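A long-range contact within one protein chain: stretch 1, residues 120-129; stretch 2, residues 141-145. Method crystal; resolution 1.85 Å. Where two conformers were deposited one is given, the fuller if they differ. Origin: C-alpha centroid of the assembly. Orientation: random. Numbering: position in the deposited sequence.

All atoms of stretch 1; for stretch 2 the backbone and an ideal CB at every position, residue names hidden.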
ATOM      1  N   SER A 120       0.017 -19.648  -3.811  1.00 32.31           N
ATOM      2  CA  SER A 120       0.714 -18.863  -4.819  1.00 30.28           C
ATOM      3  C   SER A 120       1.470 -19.838  -5.730  1.00 34.19           C
ATOM      4  O   SER A 120       2.104 -20.781  -5.230  1.00 30.44           O
ATOM      5  CB  SER A 120       1.712 -17.916  -4.168  1.00 33.97           C
ATOM      6  OG  SER A 120       2.717 -17.564  -5.100  1.00 34.36           O
ATOM      7  N   ILE A 121       1.406 -19.629  -7.055  1.00 31.00           N
ATOM      8  CA  ILE A 121       2.104 -20.516  -7.981  1.00 29.11           C
ATOM      9  C   ILE A 121       3.615 -20.415  -7.789  1.00 31.92           C
ATOM     10  O   ILE A 121       4.325 -21.419  -8.006  1.00 32.66           O
ATOM     11  CB  ILE A 121       1.695 -20.288  -9.473  1.00 28.20           C
ATOM     12  CG1 ILE A 121       2.202 -21.458 -10.358  1.00 28.39           C
ATOM     13  CG2 ILE A 121       2.231 -18.949 -10.032  1.00 32.57           C
ATOM     14  CD1 ILE A 121       1.722 -22.963 -10.003  1.00 31.51           C
ATOM     15  N   LEU A 122       4.103 -19.217  -7.392  1.00 28.23           N
ATOM     16  CA  LEU A 122       5.525 -18.982  -7.177  1.00 28.80           C
ATOM     17  C   LEU A 122       5.998 -19.733  -5.955  1.00 34.42           C
ATOM     18  O   LEU A 122       7.086 -20.306  -5.989  1.00 35.53           O
ATOM     19  CB  LEU A 122       5.851 -17.477  -7.073  1.00 29.15           C
ATOM     20  CG  LEU A 122       5.426 -16.645  -8.308  1.00 33.89           C
ATOM     21  CD1 LEU A 122       5.972 -15.198  -8.214  1.00 32.72           C
ATOM     22  CD2 LEU A 122       5.918 -17.298  -9.622  1.00 36.14           C
ATOM     23  N   VAL A 123       5.188 -19.768  -4.897  1.00 33.24           N
ATOM     24  CA  VAL A 123       5.546 -20.519  -3.690  1.00 33.51           C
ATOM     25  C   VAL A 123       5.593 -21.994  -4.049  1.00 38.20           C
ATOM     26  O   VAL A 123       6.571 -22.672  -3.731  1.00 38.81           O
ATOM     27  CB  VAL A 123       4.558 -20.255  -2.532  1.00 36.09           C
ATOM     28  CG1 VAL A 123       4.804 -21.208  -1.359  1.00 35.27           C
ATOM     29  CG2 VAL A 123       4.656 -18.821  -2.074  1.00 36.25           C
ATOM     30  N   LEU A 124       4.554 -22.515  -4.728  1.00 36.33           N
ATOM     31  CA  LEU A 124       4.544 -23.918  -5.108  1.00 35.10           C
ATOM     32  C   LEU A 124       5.704 -24.293  -6.021  1.00 36.58           C
ATOM     33  O   LEU A 124       6.340 -25.324  -5.807  1.00 37.12           O
ATOM     34  CB  LEU A 124       3.225 -24.306  -5.790  1.00 34.73           C
ATOM     35  CG  LEU A 124       3.133 -25.786  -6.216  1.00 37.82           C
ATOM     36  CD1 LEU A 124       3.218 -26.696  -5.025  1.00 38.66           C
ATOM     37  CD2 LEU A 124       1.859 -26.056  -7.008  1.00 38.35           C
ATOM     38  N   ASN A 125       5.969 -23.478  -7.043  1.00 37.43           N
ATOM     39  CA  ASN A 125       7.063 -23.752  -7.988  1.00 37.24           C
ATOM     40  C   ASN A 125       8.426 -23.828  -7.255  1.00 38.62           C
ATOM     41  O   ASN A 125       9.253 -24.701  -7.554  1.00 37.77           O
ATOM     42  CB  ASN A 125       7.082 -22.663  -9.060  1.00 35.99           C
ATOM     43  CG  ASN A 125       8.271 -22.790  -9.974  1.00 42.50           C
ATOM     44  OD1 ASN A 125       9.252 -22.081  -9.850  1.00 37.59           O
ATOM     45  ND2 ASN A 125       8.209 -23.709 -10.896  1.00 36.51           N
ATOM     46  N   SER A 126       8.641 -22.911  -6.294  1.00 36.63           N
ATOM     47  CA  SER A 126       9.874 -22.851  -5.499  0.50 36.02           C
ATOM     48  C   SER A 126       9.993 -24.114  -4.640  1.00 41.78           C
ATOM     49  O   SER A 126      11.042 -24.757  -4.616  1.00 40.63           O
ATOM     50  CB  SER A 126       9.883 -21.591  -4.630  0.50 38.12           C
ATOM     51  OG  SER A 126      11.090 -21.429  -3.900  0.50 33.49           O
ATOM     52  N   TYR A 127       8.920 -24.474  -3.950  1.00 41.25           N
ATOM     53  CA  TYR A 127       8.906 -25.662  -3.096  1.00 42.93           C
ATOM     54  C   TYR A 127       9.258 -26.940  -3.877  1.00 45.79           C
ATOM     55  O   TYR A 127       9.917 -27.840  -3.345  1.00 45.69           O
ATOM     56  CB  TYR A 127       7.497 -25.850  -2.507  1.00 43.84           C
ATOM     57  CG  TYR A 127       7.361 -27.120  -1.695  1.00 49.33           C
ATOM     58  CD1 TYR A 127       7.863 -27.198  -0.401  1.00 52.64           C
ATOM     59  CD2 TYR A 127       6.762 -28.249  -2.228  1.00 51.14           C
ATOM     60  CE1 TYR A 127       7.751 -28.363   0.348  1.00 55.53           C
ATOM     61  CE2 TYR A 127       6.639 -29.421  -1.487  1.00 53.47           C
ATOM     62  CZ  TYR A 127       7.138 -29.474  -0.199  1.00 61.72           C
ATOM     63  OH  TYR A 127       7.027 -30.621   0.543  1.00 68.92           O
ATOM     64  N   LEU A 128       8.814 -27.038  -5.133  1.00 40.48           N
ATOM     65  CA  LEU A 128       9.072 -28.247  -5.911  1.00 41.12           C
ATOM     66  C   LEU A 128      10.409 -28.327  -6.661  1.00 44.54           C
ATOM     67  O   LEU A 128      10.610 -29.295  -7.371  1.00 44.71           O
ATOM     68  CB  LEU A 128       7.907 -28.455  -6.892  1.00 40.49           C
ATOM     69  CG  LEU A 128       6.552 -28.742  -6.239  1.00 44.72           C
ATOM     70  CD1 LEU A 128       5.453 -28.730  -7.271  1.00 46.48           C
ATOM     71  CD2 LEU A 128       6.558 -30.084  -5.497  1.00 45.88           C
ATOM     72  N   GLN A 129      11.329 -27.374  -6.499  1.00 42.74           N
ATOM     73  CA  GLN A 129      12.602 -27.449  -7.235  1.00 40.96           C
ATOM     74  C   GLN A 129      13.404 -28.739  -7.066  1.00 43.75           C
ATOM     75  O   GLN A 129      13.858 -29.288  -8.068  1.00 38.94           O
ATOM     76  CB  GLN A 129      13.493 -26.224  -6.926  1.00 42.89           C
ATOM     77  CG  GLN A 129      12.962 -24.927  -7.543  1.00 44.00           C
ATOM     78  CD  GLN A 129      12.796 -24.994  -9.048  1.00 51.11           C
ATOM     79  OE1 GLN A 129      13.739 -25.266  -9.794  1.00 49.00           O
ATOM     80  NE2 GLN A 129      11.597 -24.745  -9.532  1.00 43.13           N
ATOM     81  N   UNK A 141       5.111 -27.422 -16.569  1.00 40.33           N
ATOM     82  CA  UNK A 141       4.816 -26.004 -16.484  1.00 35.89           C
ATOM     83  C   UNK A 141       4.038 -25.643 -15.238  1.00 38.88           C
ATOM     84  O   UNK A 141       3.325 -26.468 -14.677  1.00 37.44           O
ATOM     85  CB  UNK A 141       4.037 -25.558 -17.723  1.00 35.89           C
ATOM     86  N   UNK A 142       4.177 -24.400 -14.791  1.00 35.99           N
ATOM     87  CA  UNK A 142       3.493 -23.891 -13.593  1.00 35.48           C
ATOM     88  C   UNK A 142       2.773 -22.618 -13.904  1.00 36.49           C
ATOM     89  O   UNK A 142       3.386 -21.682 -14.387  1.00 36.29           O
ATOM     90  CB  UNK A 142       4.479 -23.663 -12.446  1.00 35.48           C
ATOM     91  N   UNK A 143       1.475 -22.571 -13.633  1.00 31.26           N
ATOM     92  CA  UNK A 143       0.671 -21.377 -13.895  1.00 29.57           C
ATOM     93  C   UNK A 143      -0.551 -21.419 -12.989  1.00 33.48           C
ATOM     94  O   UNK A 143      -0.485 -22.044 -11.931  1.00 32.62           O
ATOM     95  CB  UNK A 143       0.261 -21.289 -15.367  1.00 29.57           C
ATOM     96  N   UNK A 144      -1.650 -20.752 -13.367  1.00 33.22           N
ATOM     97  CA  UNK A 144      -2.843 -20.703 -12.525  1.00 32.70           C
ATOM     98  C   UNK A 144      -4.121 -20.704 -13.330  1.00 36.41           C
ATOM     99  O   UNK A 144      -4.141 -20.342 -14.501  1.00 33.58           O
ATOM    100  CB  UNK A 144      -2.806 -19.462 -11.630  1.00 32.70           C
ATOM    101  N   UNK A 145      -5.212 -21.094 -12.665  1.00 33.87           N
ATOM    102  CA  UNK A 145      -6.546 -21.053 -13.238  1.00 33.21           C
ATOM    103  C   UNK A 145      -7.323 -20.467 -12.071  1.00 32.51           C
ATOM    104  O   UNK A 145      -8.216 -21.097 -11.523  1.00 34.08           O
ATOM    105  CB  UNK A 145      -7.067 -22.408 -13.720  1.00 33.21           C
TER

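The helix of residues 121-127 lies over an extended strand that runs nearly antiparallel to it, at 159° between their directions, with 8.4 Å between the axes at closest approach. No hydrogen bond crosses the gap, so the fit rests on packing.

Position 141 has extended backbone angles (-95/154), which most residues can adopt, and its ideal CB points away, with nothing of stretch 1 within 5.5 Å. The helix therefore sets no requirement here, and small or large residues remain possible. The deposited residue is Gly141, which has no side chain and no contact with the helix.

Position 142 is the one whose CA-to-CB bond points toward the helix. Its ideal CB lies 3.7 Å from Ile121 CD1 and 4.0 Å from Asn125 ND2, and the methyls of Leu128 lie farther off, just past the end of the helix. A side chain that starts beside Ile121 and reaches Leu128 must be long and largely apolar; Leu, Met or Phe would suit, and the beta-type angles (-128/125) are comfortable for an aromatic residue. Phe142 is found, with chi1 in the m well. Its CB packs 3.8 Å from Ile121 CD1, a methyl that sits at the edge of the ring, near its plane. Asn125 lies over one face, its ND2 3.2 Å from Phe142 CD1; the amide is steeply inclined to the ring and approaches it nitrogen first, so the polar group packs against the aromatic face without stacking flat on it. Farther out, Phe142 CE2 meets Leu128 CD1 at 3.8 Å. The side chain of Phe142 thus touches Ile121, Asn125 and Leu128, and the residue has more area covered by the other stretch than any other of its strand.

At position 143 the ideal CB turns away, 5.4 Å from Ile121 CG1, so the helix leaves the choice of side chain broad. Here the backbone makes the contact. Ser143 is deposited; its carbonyl O lies 3.1 Å from Ile121 CD1, a close approach of a methyl to an oxygen, while its OG is hydrogen-bonded elsewhere in the structure.

Position 144 points sideways, its ideal CB 5.1 Å from Ile121 CB. A side chain with a methyl near the backbone could fill that space, so Val, Ile or Thr would suit, and the extended angles (-145/159) favor beta-branched residues. The residue is Thr144: CG2 rests 3.8 Å from Ile121 CB, while OG1 bonds elsewhere in the structure.

Position 145 lies beyond the helix's reach, with open space on this side and little to discriminate among residues. Met145 occupies it without touching stretch 1.

Stretch 2 (141-145) GFSTM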
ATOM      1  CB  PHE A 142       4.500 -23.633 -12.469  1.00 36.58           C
ATOM      2  CG  PHE A 142       5.060 -24.937 -11.978  1.00 38.58           C
ATOM      3  CD1 PHE A 142       6.153 -25.514 -12.596  1.00 36.31           C
ATOM      4  CD2 PHE A 142       4.453 -25.622 -10.936  1.00 40.73           C
ATOM      5  CE1 PHE A 142       6.663 -26.716 -12.147  1.00 38.91           C
ATOM      6  CE2 PHE A 142       4.957 -26.828 -10.505  1.00 41.02           C
ATOM      7  CZ  PHE A 142       6.054 -27.370 -11.115  1.00 39.58           C
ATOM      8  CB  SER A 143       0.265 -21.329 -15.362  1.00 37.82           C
ATOM      9  OG  SER A 143      -0.435 -20.143 -15.696  1.00 26.26           O
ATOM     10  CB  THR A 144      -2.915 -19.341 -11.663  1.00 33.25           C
ATOM     11  OG1 THR A 144      -3.089 -18.178 -12.502  1.00 26.39           O
ATOM     12  CG2 THR A 144      -1.699 -19.096 -10.763  1.00 28.84           C
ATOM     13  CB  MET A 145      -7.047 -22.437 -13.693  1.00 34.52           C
ATOM     14  CG  MET A 145      -6.516 -22.832 -15.091  1.00 36.40           C
ATOM     15  SD  MET A 145      -7.037 -21.805 -16.496  1.00 40.76           S
ATOM     16  CE  MET A 145      -8.686 -22.266 -16.670  1.00 36.87           C
TER
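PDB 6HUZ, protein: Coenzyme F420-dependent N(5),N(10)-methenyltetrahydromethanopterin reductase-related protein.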